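Local structure of Abbfa_003403 (Acinetobacter baumannii, 4ZXH) at residues H1071-G1075 / T1242-G1247; G1074-Y1080 / A1095-L1101; L536-R540 / A665-Y669. The protein is a four-domain nonribosomal peptide synthetase that probably activates an amino acid, loads it on a phosphopantetheine arm, condenses it with an acyl partner and releases the product through a thioesterase. One frame throughout, in Å; residues are numbered along the deposited sequence.

In the fold
From the N terminus, contact 3 comes first. In the adenylation part it closes a loop of 124 residues, joining strand 533-537 of a parallel sheet, and the residues that follow it, to the loop after strand 662-665 in a mixed sheet. Contacts 1 and 2 follow in the thioesterase part, their centres about 75 and 73 Å from that of contact 3. Both start from the loop after strand 1067-1070 and share Gly1074 and Gly1075. Contact 2 returns after only 14 residues, to the end of the adjacent strand 1093-1096. Contact 1 spans 166 residues to helix 1233-1251, so the short closure falls within the long one. Their centres are 8 Å apart, and they touch.

Contact 1 (H1071-G1075 / T1242-G1247); sequences HPIGG and TYLANG
Asn1246 reaches from its helix into the turn 1072-1075, where ND2 gives a hydrogen bond to the carbonyl O of Ile1073; the modelled length of this bond is doubtful. The same amide crosses the His1071 ring obliquely, Asn1246 ND2 lying 3.5 Å from His1071 CE1 with the two planes only 21° apart. Beside it, the CG2 branch of Ile1073 comes obliquely to the Tyr1243 ring, 3.6 Å from CD1. Tyr1243 carries CG anti to its backbone N (chi1 179°), and this brings the ring to Ile1073 CG2 and its edge to Gly1074 CA. One helical turn away from Asn1246, the methyl CG2 of Thr1242 packs 3.4 Å from Gly1074 O and also meets Gly1075 CA.

The loop is the HPIGG segment that follows strand 1067-1070 in this alpha/beta-hydrolase thioesterase, a place where such enzymes commonly build part of the oxyanion hole. Pro1072 touches the residues of a probable nucleophile elbow that includes Cys1137.

In the second shell, the turn is a type I beta turn whose Pro1072 O takes two donors from opposite faces of its plane. One is Gly1075 N at 2.9 Å, the other His1071 ND1, also at 2.9 Å; the oxygen lies close to the imidazole plane, 7° out of it. Tyr1118 OH is hydrogen-bonded to His1071 NE2, which pins the far side of the imidazole. On the helix, Tyr1243 OH bonds to Asp1189, and Thr1242 OG1 bonds back to Leu1238 O. Phe1138 of helix 1138-1152 packs on both Ile1073 and Asn1246.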
loop_
_atom_site.group_PDB
_atom_site.type_symbol
_atom_site.label_atom_id
_atom_site.label_comp_id
_atom_site.label_asym_id
_atom_site.label_seq_id
_atom_site.Cartn_x
_atom_site.Cartn_y
_atom_site.Cartn_z
ATOM N N HIS A 1071 -42.084 5.012 -11.653
ATOM C CA HIS A 1071 -41.837 5.318 -10.261
ATOM C C HIS A 1071 -43.122 5.500 -9.483
ATOM O O HIS A 1071 -44.111 5.953 -10.036
ATOM C CB HIS A 1071 -41.001 6.586 -10.150
ATOM C CG HIS A 1071 -41.653 7.796 -10.735
ATOM N ND1 HIS A 1071 -42.659 8.483 -10.095
ATOM C CD2 HIS A 1071 -41.421 8.462 -11.891
ATOM C CE1 HIS A 1071 -43.032 9.511 -10.839
ATOM N NE2 HIS A 1071 -42.297 9.520 -11.935
ATOM N N PRO A 1072 -43.106 5.140 -8.194
ATOM C CA PRO A 1072 -44.192 5.483 -7.264
ATOM C C PRO A 1072 -44.071 6.928 -6.791
ATOM O O PRO A 1072 -43.272 7.668 -7.370
ATOM C CB PRO A 1072 -43.970 4.519 -6.104
ATOM C CG PRO A 1072 -42.490 4.247 -6.139
ATOM C CD PRO A 1072 -42.080 4.282 -7.564
ATOM N N ILE A 1073 -44.820 7.303 -5.753
ATOM C CA ILE A 1073 -44.826 8.678 -5.225
ATOM C C ILE A 1073 -43.432 9.277 -5.031
ATOM O O ILE A 1073 -43.183 10.397 -5.431
ATOM C CB ILE A 1073 -45.551 8.771 -3.867
ATOM C CG1 ILE A 1073 -46.984 8.263 -3.968
ATOM C CG2 ILE A 1073 -45.596 10.219 -3.408
ATOM C CD1 ILE A 1073 -47.873 9.184 -4.786
ATOM N N GLY A 1074 -42.521 8.533 -4.424
ATOM C CA GLY A 1074 -41.186 9.052 -4.176
ATOM C C GLY A 1074 -40.346 9.363 -5.410
ATOM O O GLY A 1074 -39.379 10.130 -5.330
ATOM N N GLY A 1075 -40.686 8.748 -6.540
ATOM C CA GLY A 1075 -40.084 9.089 -7.817
ATOM C C GLY A 1075 -38.879 8.255 -8.202
ATOM O O GLY A 1075 -38.221 8.496 -9.220
ATOM N N THR A 1242 -39.945 16.279 -5.212
ATOM C CA THR A 1242 -40.469 15.214 -6.072
ATOM C C THR A 1242 -41.648 14.491 -5.416
ATOM O O THR A 1242 -42.711 14.316 -6.030
ATOM C CB THR A 1242 -39.371 14.201 -6.430
ATOM O OG1 THR A 1242 -38.431 14.843 -7.293
ATOM C CG2 THR A 1242 -39.948 13.001 -7.150
ATOM N N TYR A 1243 -41.452 14.100 -4.163
ATOM C CA TYR A 1243 -42.493 13.487 -3.350
ATOM C C TYR A 1243 -43.759 14.365 -3.321
ATOM O O TYR A 1243 -44.875 13.872 -3.570
ATOM C CB TYR A 1243 -41.953 13.230 -1.934
ATOM C CG TYR A 1243 -42.942 12.615 -0.957
ATOM C CD1 TYR A 1243 -43.201 11.248 -0.975
ATOM C CD2 TYR A 1243 -43.599 13.405 0.008
ATOM C CE1 TYR A 1243 -44.101 10.682 -0.095
ATOM C CE2 TYR A 1243 -44.491 12.854 0.905
ATOM C CZ TYR A 1243 -44.734 11.482 0.847
ATOM O OH TYR A 1243 -45.612 10.890 1.716
ATOM N N LEU A 1244 -43.593 15.663 -3.053
ATOM C CA LEU A 1244 -44.741 16.575 -2.981
ATOM C C LEU A 1244 -45.428 16.678 -4.337
ATOM O O LEU A 1244 -46.647 16.752 -4.405
ATOM C CB LEU A 1244 -44.322 17.973 -2.495
ATOM C CG LEU A 1244 -43.869 18.061 -1.032
ATOM C CD1 LEU A 1244 -43.323 19.418 -0.720
ATOM C CD2 LEU A 1244 -44.984 17.710 -0.069
ATOM N N ALA A 1245 -44.634 16.673 -5.409
ATOM C CA ALA A 1245 -45.142 16.870 -6.764
ATOM C C ALA A 1245 -46.029 15.713 -7.176
ATOM O O ALA A 1245 -47.110 15.898 -7.749
ATOM C CB ALA A 1245 -44.003 17.025 -7.732
ATOM N N ASN A 1246 -45.570 14.506 -6.868
ATOM C CA ASN A 1246 -46.362 13.325 -7.164
ATOM C C ASN A 1246 -47.625 13.312 -6.318
ATOM O O ASN A 1246 -48.674 12.853 -6.774
ATOM C CB ASN A 1246 -45.537 12.065 -6.952
ATOM C CG ASN A 1246 -44.539 11.830 -8.080
ATOM O OD1 ASN A 1246 -44.735 12.294 -9.214
ATOM N ND2 ASN A 1246 -43.470 11.091 -7.781
ATOM N N GLY A 1247 -47.536 13.847 -5.098
ATOM C CA GLY A 1247 -48.707 13.948 -4.241
ATOM C C GLY A 1247 -49.806 14.788 -4.873
ATOM O O GLY A 1247 -50.946 14.351 -4.998
#

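Contact 2 (G1074-Y1080 / A1095-L1101); sequences GGSTFCY and AIQSPGL
Bare backbone lies at the centre here: Gly1075, with a positive phi of 93°, lays its main chain against Ser1098 and Leu1101. Its carbonyl O accepts the Ser1098 N-H at 2.9 Å, in the carbonyl plane and on a lone pair. Gln1097 CB and Leu1101 CD1 lie beside the same oxygen, each 3.3 Å from Gly1075 O. The second Leu1101 methyl, CD2, turns to Gly1074 O, while CD1 also touches Ser1076 CB.

Farther along, the methyl of Thr1077 carries the apolar contact. OG1 sits between the backbone N and the carbonyl carbon (chi1 58°), which leaves CG2 anti to the carbonyl carbon, beside the backbone N, and facing Ala1095: Thr1077 CG2 meets Ala1095 CB at 3.6 Å and also the backbone N of Gln1097. Tyr1080 adds a looser touch, CD2 to Ala1095 CB at 4.2 Å, and has Cys1079 SG over the centre of one ring face.

Each segment is also braced by an ST turn: Ser1076 OG accepts from Phe1078 N at 3.1 Å, and Ser1098 OG from Gly1100 N at 3.0 Å. Tyr1080 OH bonds to Phe1070 O and Trp1136 N, fixing the ring against the strands. Strand 1093-1096 runs beside strand 1067-1070 in the thioesterase sheet, while helix 1233-1251 packs on Leu1101, helix 1111-1125 on Ser1098, and helix 977-990 on Thr1077.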
loop_
_atom_site.group_PDB
_atom_site.type_symbol
_atom_site.label_atom_id
_atom_site.label_comp_id
_atom_site.label_asym_id
_atom_site.label_seq_id
_atom_site.Cartn_x
_atom_site.Cartn_y
_atom_site.Cartn_z
ATOM N N GLY A 1074 -42.521 8.533 -4.424
ATOM C CA GLY A 1074 -41.186 9.052 -4.176
ATOM C C GLY A 1074 -40.346 9.363 -5.410
ATOM O O GLY A 1074 -39.379 10.130 -5.330
ATOM N N GLY A 1075 -40.686 8.748 -6.540
ATOM C CA GLY A 1075 -40.084 9.089 -7.817
ATOM C C GLY A 1075 -38.879 8.255 -8.202
ATOM O O GLY A 1075 -38.221 8.496 -9.220
ATOM N N SER A 1076 -38.596 7.252 -7.393
ATOM C CA SER A 1076 -37.423 6.420 -7.600
ATOM C C SER A 1076 -37.753 5.010 -8.107
ATOM O O SER A 1076 -38.897 4.578 -8.050
ATOM C CB SER A 1076 -36.650 6.344 -6.294
ATOM O OG SER A 1076 -35.817 5.232 -6.272
ATOM N N THR A 1077 -36.741 4.297 -8.594
ATOM C CA THR A 1077 -36.948 2.974 -9.160
ATOM C C THR A 1077 -36.518 1.855 -8.226
ATOM O O THR A 1077 -36.605 0.683 -8.597
ATOM C CB THR A 1077 -36.181 2.813 -10.469
ATOM O OG1 THR A 1077 -34.794 3.051 -10.228
ATOM C CG2 THR A 1077 -36.685 3.818 -11.520
ATOM N N PHE A 1078 -36.060 2.211 -7.023
ATOM C CA PHE A 1078 -35.479 1.246 -6.092
ATOM C C PHE A 1078 -36.340 -0.003 -5.838
ATOM O O PHE A 1078 -35.821 -1.118 -5.700
ATOM C CB PHE A 1078 -35.191 1.906 -4.743
ATOM C CG PHE A 1078 -34.817 0.917 -3.670
ATOM C CD1 PHE A 1078 -33.490 0.545 -3.485
ATOM C CD2 PHE A 1078 -35.790 0.323 -2.885
ATOM C CE1 PHE A 1078 -33.125 -0.400 -2.529
ATOM C CE2 PHE A 1078 -35.434 -0.641 -1.909
ATOM C CZ PHE A 1078 -34.102 -0.996 -1.734
ATOM N N CYS A 1079 -37.647 0.200 -5.725
ATOM C CA CYS A 1079 -38.596 -0.878 -5.424
ATOM C C CYS A 1079 -38.726 -1.953 -6.511
ATOM O O CYS A 1079 -39.395 -2.959 -6.265
ATOM C CB CYS A 1079 -39.985 -0.275 -5.182
ATOM S SG CYS A 1079 -40.605 0.662 -6.693
ATOM N N TYR A 1080 -38.148 -1.729 -7.708
ATOM C CA TYR A 1080 -38.219 -2.699 -8.823
ATOM C C TYR A 1080 -36.965 -3.559 -8.918
ATOM O O TYR A 1080 -36.960 -4.546 -9.644
ATOM C CB TYR A 1080 -38.453 -1.992 -10.178
ATOM C CG TYR A 1080 -39.708 -1.179 -10.168
ATOM C CD1 TYR A 1080 -40.936 -1.786 -9.931
ATOM C CD2 TYR A 1080 -39.679 0.202 -10.333
ATOM C CE1 TYR A 1080 -42.095 -1.062 -9.868
ATOM C CE2 TYR A 1080 -40.852 0.943 -10.282
ATOM C CZ TYR A 1080 -42.054 0.298 -10.040
ATOM O OH TYR A 1080 -43.229 1.003 -9.967
ATOM N N ALA A 1095 -37.236 0.954 -16.243
ATOM C CA ALA A 1095 -37.967 1.651 -15.199
ATOM C C ALA A 1095 -37.660 3.120 -15.339
ATOM O O ALA A 1095 -36.580 3.484 -15.815
ATOM C CB ALA A 1095 -37.576 1.142 -13.798
ATOM N N ILE A 1096 -38.601 3.963 -14.932
ATOM C CA ILE A 1096 -38.423 5.390 -15.110
ATOM C C ILE A 1096 -38.517 6.149 -13.797
ATOM O O ILE A 1096 -39.545 6.122 -13.119
ATOM C CB ILE A 1096 -39.444 5.932 -16.095
ATOM C CG1 ILE A 1096 -39.205 5.291 -17.466
ATOM C CG2 ILE A 1096 -39.367 7.447 -16.153
ATOM C CD1 ILE A 1096 -39.983 5.916 -18.598
ATOM N N GLN A 1097 -37.429 6.817 -13.430
ATOM C CA GLN A 1097 -37.447 7.697 -12.266
ATOM C C GLN A 1097 -37.896 9.116 -12.673
ATOM O O GLN A 1097 -37.825 9.492 -13.837
ATOM C CB GLN A 1097 -36.064 7.741 -11.619
ATOM C CG GLN A 1097 -35.051 8.456 -12.466
ATOM C CD GLN A 1097 -33.672 8.366 -11.889
ATOM O OE1 GLN A 1097 -33.488 7.962 -10.737
ATOM N NE2 GLN A 1097 -32.679 8.706 -12.699
ATOM N N SER A 1098 -38.348 9.910 -11.717
ATOM C CA SER A 1098 -38.731 11.286 -12.026
ATOM C C SER A 1098 -37.526 12.204 -12.272
ATOM O O SER A 1098 -36.514 12.130 -11.564
ATOM C CB SER A 1098 -39.593 11.845 -10.890
ATOM O OG SER A 1098 -39.795 13.231 -11.039
ATOM N N PRO A 1099 -37.628 13.078 -13.275
ATOM C CA PRO A 1099 -36.615 14.130 -13.479
ATOM C C PRO A 1099 -36.380 14.953 -12.200
ATOM O O PRO A 1099 -35.290 15.466 -11.952
ATOM C CB PRO A 1099 -37.227 15.012 -14.577
ATOM C CG PRO A 1099 -38.178 14.124 -15.306
ATOM C CD PRO A 1099 -38.707 13.136 -14.275
ATOM N N GLY A 1100 -37.417 15.061 -11.379
ATOM C CA GLY A 1100 -37.302 15.779 -10.131
ATOM C C GLY A 1100 -36.169 15.312 -9.222
ATOM O O GLY A 1100 -35.713 16.082 -8.365
ATOM N N LEU A 1101 -35.721 14.063 -9.383
ATOM C CA LEU A 1101 -34.671 13.533 -8.516
ATOM C C LEU A 1101 -33.287 14.040 -8.914
ATOM O O LEU A 1101 -32.341 13.924 -8.131
ATOM C CB LEU A 1101 -34.662 12.008 -8.521
ATOM C CG LEU A 1101 -35.828 11.222 -7.912
ATOM C CD1 LEU A 1101 -35.487 9.718 -7.808
ATOM C CD2 LEU A 1101 -36.295 11.787 -6.567
#

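Contact 3 (L536-R540 / A665-Y669); sequences LMLDR and AITTY
Tyr669 points its CB bond toward Leu536-Arg540, with CG held between its own backbone N and carbonyl carbon (chi1 62°), which brings the ring edge to the backbone of Leu536 and Leu538. On one side of the ring CE1 meets the Leu536 side chain at CG, 4.0 Å away, and the Leu536 carbonyl O in the ring plane; on the other, CE2 passes Leu538 O at 3.8 Å. At the tip, OH donates to Leu536 O over 2.8 Å, from above the carbonyl plane and off its lone pairs. It also accepts the Leu538 N-H at 2.9 Å, a bond close to straight (170°), so one hydroxyl bridges two backbone groups around Met537.

Arg540 answers from the opposite segment. Bent at chi3 (65°), it sends NH2 to Ala665 O and NH1 to Thr667 O, both weak hydrogen bonds, with Ile666 C over one face of the guanidinium; NE bonds to Cys691 O.

The contact thus joins two sheets of the adenylation part. Leu536 pairs with strand 557-560, Ala665 with strand 687-690, and helices 543-553 and 674-679 both pack on Tyr669.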
loop_
_atom_site.group_PDB
_atom_site.type_symbol
_atom_site.label_atom_id
_atom_site.label_comp_id
_atom_site.label_asym_id
_atom_site.label_seq_id
_atom_site.Cartn_x
_atom_site.Cartn_y
_atom_site.Cartn_z
ATOM N N LEU A 536 17.959 0.355 46.201
ATOM C CA LEU A 536 17.811 1.801 46.227
ATOM C C LEU A 536 16.377 2.205 45.926
ATOM O O LEU A 536 15.921 2.091 44.784
ATOM C CB LEU A 536 18.758 2.444 45.228
ATOM C CG LEU A 536 18.780 3.966 45.256
ATOM C CD1 LEU A 536 19.078 4.464 46.663
ATOM C CD2 LEU A 536 19.832 4.452 44.259
ATOM N N MET A 537 15.671 2.674 46.954
ATOM C CA MET A 537 14.265 3.042 46.827
ATOM C C MET A 537 14.062 4.502 47.231
ATOM O O MET A 537 13.714 4.783 48.383
ATOM C CB MET A 537 13.395 2.115 47.686
ATOM C CG MET A 537 11.914 2.151 47.365
ATOM S SD MET A 537 10.883 1.175 48.490
ATOM C CE MET A 537 11.317 -0.493 48.036
ATOM N N LEU A 538 14.273 5.422 46.283
ATOM C CA LEU A 538 14.208 6.867 46.558
ATOM C C LEU A 538 13.181 7.636 45.726
ATOM O O LEU A 538 12.754 7.170 44.673
ATOM C CB LEU A 538 15.581 7.504 46.327
ATOM C CG LEU A 538 16.742 7.032 47.202
ATOM C CD1 LEU A 538 17.957 7.938 47.016
ATOM C CD2 LEU A 538 16.333 6.955 48.669
ATOM N N ASP A 539 12.798 8.819 46.210
ATOM C CA ASP A 539 12.063 9.805 45.412
ATOM C C ASP A 539 13.052 10.672 44.655
ATOM O O ASP A 539 14.220 10.754 45.031
ATOM C CB ASP A 539 11.173 10.692 46.281
ATOM C CG ASP A 539 9.805 10.087 46.534
ATOM O OD1 ASP A 539 9.323 9.328 45.666
ATOM O OD2 ASP A 539 9.210 10.370 47.603
ATOM N N ARG A 540 12.595 11.331 43.597
ATOM C CA ARG A 540 13.512 12.106 42.773
ATOM C C ARG A 540 13.924 13.406 43.449
ATOM O O ARG A 540 13.362 14.465 43.189
ATOM C CB ARG A 540 12.893 12.380 41.402
ATOM C CG ARG A 540 12.606 11.101 40.648
ATOM C CD ARG A 540 12.167 11.362 39.242
ATOM N NE ARG A 540 13.214 11.987 38.445
ATOM C CZ ARG A 540 14.284 11.359 37.965
ATOM N NH1 ARG A 540 14.477 10.066 38.199
ATOM N NH2 ARG A 540 15.168 12.035 37.243
ATOM N N ALA A 665 17.328 15.984 34.044
ATOM C CA ALA A 665 17.169 14.556 34.247
ATOM C C ALA A 665 15.717 14.166 34.595
ATOM O O ALA A 665 15.200 14.519 35.658
ATOM C CB ALA A 665 18.108 14.099 35.321
ATOM N N ILE A 666 15.072 13.420 33.699
ATOM C CA ILE A 666 13.657 13.076 33.858
ATOM C C ILE A 666 13.412 11.581 33.935
ATOM O O ILE A 666 12.327 11.149 34.287
ATOM C CB ILE A 666 12.814 13.607 32.696
ATOM C CG1 ILE A 666 13.192 12.883 31.417
ATOM C CG2 ILE A 666 13.052 15.086 32.497
ATOM C CD1 ILE A 666 12.538 13.483 30.218
ATOM N N THR A 667 14.416 10.795 33.577
ATOM C CA THR A 667 14.239 9.357 33.460
ATOM C C THR A 667 14.427 8.660 34.799
ATOM O O THR A 667 15.411 8.922 35.506
ATOM C CB THR A 667 15.231 8.779 32.448
ATOM O OG1 THR A 667 15.159 9.535 31.235
ATOM C CG2 THR A 667 14.938 7.323 32.154
ATOM N N THR A 668 13.488 7.773 35.134
ATOM C CA THR A 668 13.638 6.900 36.293
ATOM C C THR A 668 15.021 6.242 36.366
ATOM O O THR A 668 15.588 5.832 35.351
ATOM C CB THR A 668 12.576 5.786 36.317
ATOM O OG1 THR A 668 12.926 4.836 37.333
ATOM C CG2 THR A 668 12.510 5.072 35.003
ATOM N N TYR A 669 15.565 6.138 37.571
ATOM C CA TYR A 669 16.888 5.545 37.730
ATOM C C TYR A 669 16.793 4.030 37.651
ATOM O O TYR A 669 17.805 3.330 37.710
ATOM C CB TYR A 669 17.532 5.973 39.044
ATOM C CG TYR A 669 16.770 5.524 40.269
ATOM C CD1 TYR A 669 17.105 4.347 40.927
ATOM C CD2 TYR A 669 15.721 6.288 40.780
ATOM C CE1 TYR A 669 16.407 3.937 42.062
ATOM C CE2 TYR A 669 15.022 5.879 41.902
ATOM C CZ TYR A 669 15.369 4.703 42.538
ATOM O OH TYR A 669 14.675 4.306 43.654
#